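Local coordinates for protein-arginine-phosphatase (Geobacillus stearothermophilus, PDB 4PIC) that removes phosphate from phosphorylated arginine side chains of proteins, probably countering an arginine kinase, and has almost no activity on phosphotyrosine peptides, at residues T13-S16 against P17-A20; S44-V48 against H49-V53; P122-V125 against Y126-A129. All blocks are in the same frame, centred on the assembly; numbering follows the deposited sequence.

Interaction 1: residues T13-S16 against P17-A20; sequences TCRS and PMAA. With PO4 (phosphate ion), chain C.
M18, a selenomethionine, sets its CG beside its own backbone N (chi1 -74°) and bends again at the selenium, which turns CE back to 4.0 Å from R15 CA. R15 also kinks, at its third torsion (-73°), and its guanidinium swings away from the helix to present an edge to the bound phosphate: NH2 donates to O3 at 3.0 Å, in the guanidinium plane. This is the arginine that closes the C-X5-R phosphate-binding loop of the family, probably active in catalysis as in its relatives. I115 O takes up NH1, so the group is fixed at two nitrogens. With an alanine here, phosphate O3 would probably lose its charged donor and I115 O its partner. The helix starts behind N-cap C14. The first bond, M18 N to C14 O, is weak at 3.3 Å, while A19 N to R15 O is 3.0 Å and nearly straight. P17 CG packs 3.6 Å from T13 C. S16 OG is held by N12 ND2, beside the nucleophile C9. In the beta-alpha-beta unit of strand 3-9, helix 15-25 and strand 31-37, S16 and A19 lie on F7, while M18 faces helices 48-56 and 123-150.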
loop_
_atom_site.group_PDB
_atom_site.type_symbol
_atom_site.label_atom_id
_atom_site.label_comp_id
_atom_site.label_asym_id
_atom_site.label_seq_id
_atom_site.Cartn_x
_atom_site.Cartn_y
_atom_site.Cartn_z
ATOM N N THR A 13 -2.801 -4.917 11.703
ATOM C CA THR A 13 -2.450 -5.769 12.853
ATOM C C THR A 13 -2.010 -4.953 14.066
ATOM O O THR A 13 -2.041 -5.449 15.192
ATOM C CB THR A 13 -1.331 -6.793 12.540
ATOM O OG1 THR A 13 -0.155 -6.105 12.103
ATOM C CG2 THR A 13 -1.777 -7.778 11.468
ATOM N N CYS A 14 -1.612 -3.704 13.842
ATOM C CA CYS A 14 -1.034 -2.909 14.917
ATOM C C CYS A 14 -1.833 -1.642 15.256
ATOM O O CYS A 14 -2.680 -1.669 16.147
ATOM C CB CYS A 14 0.445 -2.649 14.627
ATOM S SG CYS A 14 1.374 -4.211 14.485
ATOM N N ARG A 15 -1.604 -0.537 14.553
ATOM C CA ARG A 15 -2.273 0.705 14.938
ATOM C C ARG A 15 -3.780 0.708 14.721
ATOM O O ARG A 15 -4.524 1.024 15.642
ATOM C CB ARG A 15 -1.645 1.932 14.272
ATOM C CG ARG A 15 -0.240 2.248 14.785
ATOM C CD ARG A 15 0.393 3.359 13.971
ATOM N NE ARG A 15 0.795 2.900 12.646
ATOM C CZ ARG A 15 1.561 3.601 11.820
ATOM N NH1 ARG A 15 2.013 4.794 12.188
ATOM N NH2 ARG A 15 1.887 3.101 10.638
ATOM N N SER A 16 -4.254 0.372 13.528
ATOM C CA SER A 16 -5.701 0.468 13.304
ATOM C C SER A 16 -6.543 -0.474 14.179
ATOM O O SER A 16 -7.616 -0.076 14.614
ATOM C CB SER A 16 -6.098 0.421 11.815
ATOM O OG SER A 16 -5.696 -0.774 11.171
ATOM N N PRO A 17 -6.058 -1.696 14.469
ATOM C CA PRO A 17 -6.838 -2.505 15.416
ATOM C C PRO A 17 -6.862 -1.919 16.820
ATOM O O PRO A 17 -7.864 -2.061 17.534
ATOM C CB PRO A 17 -6.115 -3.854 15.415
ATOM C CG PRO A 17 -5.451 -3.905 14.073
ATOM C CD PRO A 17 -5.008 -2.500 13.813
HETATM N N MSE A 18 -5.793 -1.244 17.225
HETATM C CA MSE A 18 -5.816 -0.587 18.524
HETATM C C MSE A 18 -6.838 0.549 18.539
HETATM O O MSE A 18 -7.608 0.694 19.490
HETATM C CB MSE A 18 -4.434 -0.063 18.916
HETATM C CG MSE A 18 -3.471 -1.171 19.343
HETATM SE SE MSE A 18 -1.837 -0.547 20.215
HETATM C CE MSE A 18 -1.025 0.364 18.691
ATOM N N ALA A 19 -6.839 1.362 17.493
ATOM C CA ALA A 19 -7.805 2.436 17.360
ATOM C C ALA A 19 -9.218 1.891 17.421
ATOM O O ALA A 19 -10.059 2.417 18.162
ATOM C CB ALA A 19 -7.572 3.187 16.052
ATOM N N ALA A 20 -9.491 0.847 16.649
ATOM C CA ALA A 20 -10.823 0.261 16.606
ATOM C C ALA A 20 -11.213 -0.290 17.967
ATOM O O ALA A 20 -12.341 -0.083 18.414
ATOM C CB ALA A 20 -10.904 -0.829 15.531
HETATM P P PO4 C . 1.628 -0.445 9.375
HETATM O O1 PO4 C . 0.776 -1.673 9.175
HETATM O O2 PO4 C . 2.867 -0.544 8.521
HETATM O O3 PO4 C . 0.853 0.781 9.026
HETATM O O4 PO4 C . 2.059 -0.419 10.822
#

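Interaction 2: residues S44-V48 against H49-V53; sequences SEASV and HAKMV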
loop_
_atom_site.group_PDB
_atom_site.type_symbol
_atom_site.label_atom_id
_atom_site.label_comp_id
_atom_site.label_asym_id
_atom_site.label_seq_id
_atom_site.Cartn_x
_atom_site.Cartn_y
_atom_site.Cartn_z
ATOM N N SER A 44 -5.663 -12.367 10.175
ATOM C CA SER A 44 -4.559 -12.318 11.132
ATOM C C SER A 44 -4.979 -11.689 12.461
ATOM O O SER A 44 -5.802 -10.784 12.490
ATOM C CB SER A 44 -3.379 -11.539 10.563
ATOM O OG SER A 44 -2.748 -12.253 9.517
ATOM N N GLU A 45 -4.397 -12.173 13.555
ATOM C CA GLU A 45 -4.625 -11.578 14.865
ATOM C C GLU A 45 -3.939 -10.219 14.941
ATOM O O GLU A 45 -3.001 -9.951 14.182
ATOM C CB GLU A 45 -4.034 -12.476 15.953
ATOM C CG GLU A 45 -4.651 -13.857 16.057
ATOM C CD GLU A 45 -5.219 -14.116 17.434
ATOM O OE1 GLU A 45 -6.005 -13.274 17.915
ATOM O OE2 GLU A 45 -4.873 -15.148 18.046
ATOM N N ALA A 46 -4.396 -9.368 15.859
ATOM C CA ALA A 46 -3.616 -8.194 16.222
ATOM C C ALA A 46 -2.271 -8.695 16.733
ATOM O O ALA A 46 -2.179 -9.804 17.285
ATOM C CB ALA A 46 -4.333 -7.387 17.297
ATOM N N SER A 47 -1.218 -7.908 16.543
ATOM C CA SER A 47 0.105 -8.337 16.985
ATOM C C SER A 47 0.156 -8.471 18.505
ATOM O O SER A 47 -0.667 -7.903 19.229
ATOM C CB SER A 47 1.196 -7.387 16.506
ATOM O OG SER A 47 1.113 -6.146 17.168
ATOM N N VAL A 48 1.112 -9.250 18.994
ATOM C CA VAL A 48 1.132 -9.558 20.416
ATOM C C VAL A 48 1.299 -8.317 21.286
ATOM O O VAL A 48 0.652 -8.200 22.325
ATOM C CB VAL A 48 2.189 -10.655 20.765
ATOM C CG1 VAL A 48 3.613 -10.167 20.493
ATOM C CG2 VAL A 48 2.034 -11.087 22.197
ATOM N N HIS A 49 2.132 -7.369 20.864
ATOM C CA HIS A 49 2.320 -6.163 21.664
ATOM C C HIS A 49 1.063 -5.299 21.652
ATOM O O HIS A 49 0.756 -4.660 22.656
ATOM C CB HIS A 49 3.520 -5.341 21.194
ATOM C CG HIS A 49 4.845 -5.888 21.632
ATOM N ND1 HIS A 49 6.030 -5.510 21.039
ATOM C CD2 HIS A 49 5.173 -6.763 22.612
ATOM C CE1 HIS A 49 7.033 -6.139 21.627
ATOM N NE2 HIS A 49 6.542 -6.907 22.580
ATOM N N ALA A 50 0.342 -5.283 20.528
ATOM C CA ALA A 50 -0.925 -4.544 20.467
ATOM C C ALA A 50 -1.892 -5.181 21.457
ATOM O O ALA A 50 -2.562 -4.484 22.235
ATOM C CB ALA A 50 -1.505 -4.558 19.058
ATOM N N LYS A 51 -1.975 -6.505 21.449
ATOM C CA LYS A 51 -2.843 -7.185 22.404
ATOM C C LYS A 51 -2.436 -6.895 23.835
ATOM O O LYS A 51 -3.284 -6.666 24.690
ATOM C CB LYS A 51 -2.828 -8.693 22.180
ATOM C CG LYS A 51 -3.541 -9.157 20.928
ATOM C CD LYS A 51 -3.724 -10.660 21.031
ATOM C CE LYS A 51 -4.244 -11.270 19.760
ATOM N NZ LYS A 51 -4.462 -12.735 19.962
HETATM N N MSE A 52 -1.144 -6.885 24.104
HETATM C CA MSE A 52 -0.674 -6.640 25.458
HETATM C C MSE A 52 -1.013 -5.250 25.958
HETATM O O MSE A 52 -1.529 -5.101 27.062
HETATM C CB MSE A 52 0.827 -6.869 25.552
HETATM C CG MSE A 52 1.212 -8.331 25.640
HETATM SE SE MSE A 52 3.123 -8.586 25.422
HETATM C CE MSE A 52 3.212 -10.480 25.768
ATOM N N VAL A 53 -0.735 -4.222 25.168
ATOM C CA VAL A 53 -1.022 -2.871 25.644
ATOM C C VAL A 53 -2.527 -2.598 25.722
ATOM O O VAL A 53 -2.986 -1.835 26.588
ATOM C CB VAL A 53 -0.261 -1.769 24.869
ATOM C CG1 VAL A 53 1.242 -2.062 24.888
ATOM C CG2 VAL A 53 -0.755 -1.688 23.446
HETATM O O HOH W 1 3.809 -7.085 18.440
#
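E45 and K51 meet with their side chains crossing at about a right angle. K51 is stretched out beyond CG and runs past A46, with CE 3.5 Å from A46 O, before NZ reaches E45 OE1 at 2.6 Å. The ammonium comes down from above the carboxylate plane, about 60° out of it, in a salt bridge at the surface that ties the incoming loop to the helix. A46 CB lies beside the lysine chain, 4.1 Å from K51 CG. V48 and M52, a selenomethionine, behave differently: they run side by side in the same direction, one turn apart. V48 has CG2 anti to its backbone N, and this branch touches M52 CE at 3.8 Å. M52 SE in turn lies at the edge of the H49 ring, in its plane. S47 is the N-cap residue; its OG reaches H49 N through a shared water, 3.1 Å from OG and 3.0 Å from that nitrogen, which donates to it. The first helical bond, K51 N to S47 O, is 2.9 Å long. Toward the core, A50 and V53 rest on M18 of helix 15-25, and H49, M52 and V53 pack on I123 of helix 123-150.

Interaction 3: residues P122-V125 against Y126-A129; sequences PIEV and YRAA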
loop_
_atom_site.group_PDB
_atom_site.type_symbol
_atom_site.label_atom_id
_atom_site.label_comp_id
_atom_site.label_asym_id
_atom_site.label_seq_id
_atom_site.Cartn_x
_atom_site.Cartn_y
_atom_site.Cartn_z
ATOM N N PRO A 122 9.573 -2.459 20.141
ATOM C CA PRO A 122 9.396 -2.762 21.564
ATOM C C PRO A 122 8.004 -2.391 22.045
ATOM O O PRO A 122 7.349 -1.512 21.462
ATOM C CB PRO A 122 10.431 -1.860 22.253
ATOM C CG PRO A 122 11.382 -1.452 21.182
ATOM C CD PRO A 122 10.594 -1.419 19.922
ATOM N N ILE A 123 7.561 -3.039 23.115
ATOM C CA ILE A 123 6.232 -2.784 23.639
ATOM C C ILE A 123 6.063 -1.317 24.016
ATOM O O ILE A 123 4.957 -0.782 23.966
ATOM C CB ILE A 123 5.903 -3.721 24.822
ATOM C CG1 ILE A 123 4.401 -3.703 25.117
ATOM C CG2 ILE A 123 6.714 -3.347 26.059
ATOM C CD1 ILE A 123 3.975 -4.721 26.162
ATOM N N GLU A 124 7.159 -0.653 24.365
ATOM C CA GLU A 124 7.088 0.745 24.772
ATOM C C GLU A 124 6.559 1.648 23.666
ATOM O O GLU A 124 5.851 2.618 23.937
ATOM C CB GLU A 124 8.455 1.250 25.250
ATOM C CG GLU A 124 8.898 0.696 26.602
ATOM C CD GLU A 124 9.465 -0.704 26.514
ATOM O OE1 GLU A 124 9.855 -1.120 25.405
ATOM O OE2 GLU A 124 9.522 -1.385 27.561
ATOM N N VAL A 125 6.886 1.330 22.420
ATOM C CA VAL A 125 6.397 2.138 21.310
ATOM C C VAL A 125 4.931 1.822 21.012
ATOM O O VAL A 125 4.169 2.709 20.637
ATOM C CB VAL A 125 7.266 1.992 20.052
ATOM C CG1 VAL A 125 6.890 3.057 19.029
ATOM C CG2 VAL A 125 8.735 2.130 20.430
ATOM N N TYR A 126 4.532 0.566 21.183
ATOM C CA TYR A 126 3.111 0.224 21.118
ATOM C C TYR A 126 2.320 0.973 22.174
ATOM O O TYR A 126 1.203 1.438 21.919
ATOM C CB TYR A 126 2.902 -1.276 21.303
ATOM C CG TYR A 126 3.143 -2.062 20.029
ATOM C CD1 TYR A 126 4.426 -2.459 19.663
ATOM C CD2 TYR A 126 2.085 -2.422 19.199
ATOM C CE1 TYR A 126 4.644 -3.174 18.496
ATOM C CE2 TYR A 126 2.295 -3.136 18.031
ATOM C CZ TYR A 126 3.579 -3.511 17.692
ATOM O OH TYR A 126 3.817 -4.225 16.533
ATOM N N ARG A 127 2.892 1.098 23.367
ATOM C CA ARG A 127 2.212 1.802 24.445
ATOM C C ARG A 127 2.102 3.285 24.109
ATOM O O ARG A 127 1.073 3.898 24.346
ATOM C CB ARG A 127 2.939 1.589 25.780
ATOM C CG ARG A 127 2.106 1.940 26.997
ATOM C CD ARG A 127 2.807 1.545 28.294
ATOM N NE ARG A 127 2.876 0.098 28.458
ATOM C CZ ARG A 127 4.006 -0.594 28.555
ATOM N NH1 ARG A 127 5.175 0.032 28.504
ATOM N NH2 ARG A 127 3.970 -1.910 28.705
ATOM N N ALA A 128 3.153 3.858 23.537
ATOM C CA ALA A 128 3.139 5.260 23.139
ATOM C C ALA A 128 2.036 5.511 22.109
ATOM O O ALA A 128 1.284 6.504 22.207
ATOM C CB ALA A 128 4.490 5.651 22.567
ATOM N N ALA A 129 1.939 4.607 21.131
ATOM C CA ALA A 129 0.902 4.698 20.104
ATOM C C ALA A 129 -0.486 4.570 20.729
ATOM O O ALA A 129 -1.397 5.337 20.411
ATOM C CB ALA A 129 1.105 3.627 19.043
HETATM O O HOH W 2 7.729 -1.251 29.407
#
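R127 lies against I123 and E124, one turn earlier in the same helix. Its CB sits 3.6 Å from the carbonyl oxygen of E124 and about as far from that of I123. From there CG leaves anti to the backbone N (chi1 -163°), pointing outward from the helix. From CD onward the chain turns back toward the helix start, and the bend at the third torsion (-69°) brings the guanidinium alongside I123. The two side chains cross obliquely. At the tip the two terminal nitrogens part company. NH2 approaches the end of the isoleucine, 3.8 Å from I123 CD1, and forms a salt bridge with E56 of helix 48-56. NH1 turns to E124 and gives its hydrogen to a water 3.0 Å away; the same water donates to E124 OE2 at 2.6 Å. The opposite charges of E124 and R127 are therefore joined by water, without direct contact.

R127, I123 and E124 belong to the first turns of the long helix 123-150, which follows the loop of D117, probably the proton donor as in other low molecular weight phosphatases of this family. P122 is the N-cap residue, and its O accepts V125 N at 3.0 Å in the first turn. The same oxygen lies at the edge of the Y126 ring, in its plane, 3.6 Å from CD1. Next come the regular helical bonds, R127 N to I123 O, A128 N to E124 O, and A129 N to V125 O. Y126 turns inward, where its ring meets that of H49 with the planes at about 70°. V125 packs on P118, and A129 touches I115.

Along the chain the three contacts come in order, each at the start of a helix: 15-25 for interaction 1, 48-56 for interaction 2 and 123-150 for interaction 3. Centre to centre, interactions 1 and 2 lie about 9 Å apart, interactions 2 and 3 about 11 Å, and interactions 1 and 3 about 13 Å. T13 O and S47 N, 2.9 Å apart, probably share a hydrogen bond between the first two. All three converge where C14 SG packs against S47 OG and Y126 OH, with M18 SE wedged against V53 CG2 deeper in. The phosphate-binding loop, which follows strand 3-9, is flanked by the starts of two later helices, which border what is probably the substrate site.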